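PDB 2W2K: D-mandelate dehydrogenase, which probably catalyses the NAD(P)H-dependent interconversion of 2-oxo acids and D-2-hydroxy acids such as D-mandelate. Local coordinates for residues B[3-8]-B[28-33]. Numbering follows the deposited sequence.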
loop_
_atom_site.group_PDB
_atom_site.type_symbol
_atom_site.label_atom_id
_atom_site.label_comp_id
_atom_site.label_asym_id
_atom_site.label_seq_id
_atom_site.Cartn_x
_atom_site.Cartn_y
_atom_site.Cartn_z
ATOM N N ARG B 3 21.315 42.401 -15.467
ATOM C CA ARG B 3 20.641 41.223 -14.897
ATOM C C ARG B 3 20.921 41.048 -13.396
ATOM O O ARG B 3 22.087 41.129 -12.980
ATOM C CB ARG B 3 21.115 39.959 -15.611
ATOM C CG ARG B 3 21.012 39.996 -17.123
ATOM C CD ARG B 3 21.300 38.627 -17.721
ATOM N NE ARG B 3 22.705 38.263 -17.589
ATOM C CZ ARG B 3 23.209 37.046 -17.775
ATOM N NH1 ARG B 3 22.433 36.026 -18.127
ATOM N NH2 ARG B 3 24.511 36.847 -17.613
ATOM N N PRO B 4 19.871 40.776 -12.583
ATOM C CA PRO B 4 20.142 40.399 -11.180
ATOM C C PRO B 4 20.961 39.105 -11.105
ATOM O O PRO B 4 20.932 38.288 -12.042
ATOM C CB PRO B 4 18.743 40.181 -10.598
ATOM C CG PRO B 4 17.827 41.047 -11.497
ATOM C CD PRO B 4 18.421 40.811 -12.863
ATOM N N ARG B 5 21.696 38.935 -10.000
ATOM C CA ARG B 5 22.671 37.851 -9.836
ATOM C C ARG B 5 22.168 36.835 -8.772
ATOM O O ARG B 5 21.646 37.244 -7.716
ATOM C CB ARG B 5 24.048 38.450 -9.427
ATOM C CG ARG B 5 24.575 39.571 -10.410
ATOM C CD ARG B 5 25.995 40.140 -10.024
ATOM N NE ARG B 5 27.078 39.234 -10.411
ATOM C CZ ARG B 5 27.980 38.667 -9.600
ATOM N NH1 ARG B 5 28.006 38.916 -8.288
ATOM N NH2 ARG B 5 28.890 37.849 -10.123
ATOM N N VAL B 6 22.296 35.532 -9.067
ATOM C CA VAL B 6 21.721 34.432 -8.242
ATOM C C VAL B 6 22.795 33.383 -7.867
ATOM O O VAL B 6 23.413 32.765 -8.757
ATOM C CB VAL B 6 20.521 33.740 -8.991
ATOM C CG1 VAL B 6 19.870 32.611 -8.143
ATOM C CG2 VAL B 6 19.454 34.776 -9.437
ATOM N N LEU B 7 23.034 33.192 -6.556
ATOM C CA LEU B 7 23.964 32.158 -6.085
ATOM C C LEU B 7 23.267 30.785 -6.145
ATOM O O LEU B 7 22.204 30.624 -5.552
ATOM C CB LEU B 7 24.416 32.448 -4.628
ATOM C CG LEU B 7 25.498 31.480 -4.081
ATOM C CD1 LEU B 7 26.829 31.757 -4.776
ATOM C CD2 LEU B 7 25.653 31.665 -2.570
ATOM N N LEU B 8 23.900 29.812 -6.821
ATOM C CA LEU B 8 23.390 28.424 -6.954
ATOM C C LEU B 8 24.048 27.508 -5.931
ATOM O O LEU B 8 25.263 27.329 -5.980
ATOM C CB LEU B 8 23.676 27.884 -8.373
ATOM C CG LEU B 8 23.326 26.411 -8.680
ATOM C CD1 LEU B 8 21.821 26.125 -8.420
ATOM C CD2 LEU B 8 23.680 26.047 -10.105
ATOM N N GLU B 28 22.048 36.263 -14.015
ATOM C CA GLU B 28 23.430 35.723 -13.981
ATOM C C GLU B 28 23.544 34.700 -12.836
ATOM O O GLU B 28 23.525 35.084 -11.660
ATOM C CB GLU B 28 24.476 36.850 -13.798
ATOM C CG GLU B 28 25.927 36.334 -13.716
ATOM C CD GLU B 28 26.927 37.410 -13.291
ATOM O OE1 GLU B 28 26.523 38.580 -13.135
ATOM O OE2 GLU B 28 28.109 37.063 -13.067
ATOM N N VAL B 29 23.654 33.408 -13.180
ATOM C CA VAL B 29 23.709 32.312 -12.174
ATOM C C VAL B 29 25.154 31.966 -11.830
ATOM O O VAL B 29 25.964 31.645 -12.728
ATOM C CB VAL B 29 22.925 31.033 -12.657
ATOM C CG1 VAL B 29 23.034 29.867 -11.605
ATOM C CG2 VAL B 29 21.451 31.373 -12.834
ATOM N N ILE B 30 25.471 32.066 -10.534
ATOM C CA ILE B 30 26.835 31.883 -9.980
ATOM C C ILE B 30 26.957 30.539 -9.191
ATOM O O ILE B 30 26.338 30.391 -8.134
ATOM C CB ILE B 30 27.203 33.067 -9.008
ATOM C CG1 ILE B 30 26.844 34.448 -9.620
ATOM C CG2 ILE B 30 28.678 32.958 -8.547
ATOM C CD1 ILE B 30 26.641 35.555 -8.542
ATOM N N PRO B 31 27.731 29.551 -9.698
ATOM C CA PRO B 31 27.954 28.325 -8.879
ATOM C C PRO B 31 28.704 28.589 -7.549
ATOM O O PRO B 31 29.757 29.230 -7.554
ATOM C CB PRO B 31 28.787 27.415 -9.814
ATOM C CG PRO B 31 28.569 27.955 -11.181
ATOM C CD PRO B 31 28.396 29.454 -11.013
ATOM N N ALA B 32 28.166 28.114 -6.415
ATOM C CA ALA B 32 28.847 28.282 -5.108
ATOM C C ALA B 32 30.152 27.462 -5.019
ATOM O O ALA B 32 31.085 27.823 -4.271
ATOM C CB ALA B 32 27.885 27.923 -3.922
ATOM N N ASN B 33 30.239 26.383 -5.797
ATOM C CA ASN B 33 31.429 25.517 -5.786
ATOM C C ASN B 33 31.805 25.066 -4.361
ATOM O O ASN B 33 32.960 25.218 -3.918
ATOM C CB ASN B 33 32.617 26.209 -6.495
ATOM C CG ASN B 33 32.422 26.314 -8.011
ATOM O OD1 ASN B 33 31.839 25.431 -8.635
ATOM N ND2 ASN B 33 32.914 27.399 -8.606
HETATM O O HOH W 1 24.724 40.632 -13.961
#
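E28 runs its side chain out alongside that of R5, its CG anti to the backbone N (chi1 178°), long enough to bring both carboxylate oxygens into a side-on salt bridge: NE of R5 reaches OE1 of E28 at 2.9 Å and NH2 of R5 reaches OE2 at 3.1 Å. The carboxylate oxygens lie near the guanidinium plane but are themselves approached from above the carboxylate plane, the two planes being 65° apart. A water joins E28 OE1 to R3 O. Arginine suits position 5 by pairing charge with a flat face that accepts apolar cover; I30, apolar and long enough, lays CD1 over that face, 3.5 Å from R5 CZ. An alanine at R5 removes the guanidinium, and would probably leave the E28 carboxylate less firmly held and the outer end of I30 less well packed. Strands 5-8 and 28-31 are neighbours in a parallel sheet, joined by helix 17-26 in a beta-alpha-beta crossover. V6 and L8 each use their own N-H and C=O toward 28-32; V6 O takes I30 N at 2.8 Å, nearly straight (177°). On the face turned toward that helix, branched aliphatic V29 packs CG1 on L8 CB at 3.8 Å; V29 also touches W20 and F23, and L8 touches W20.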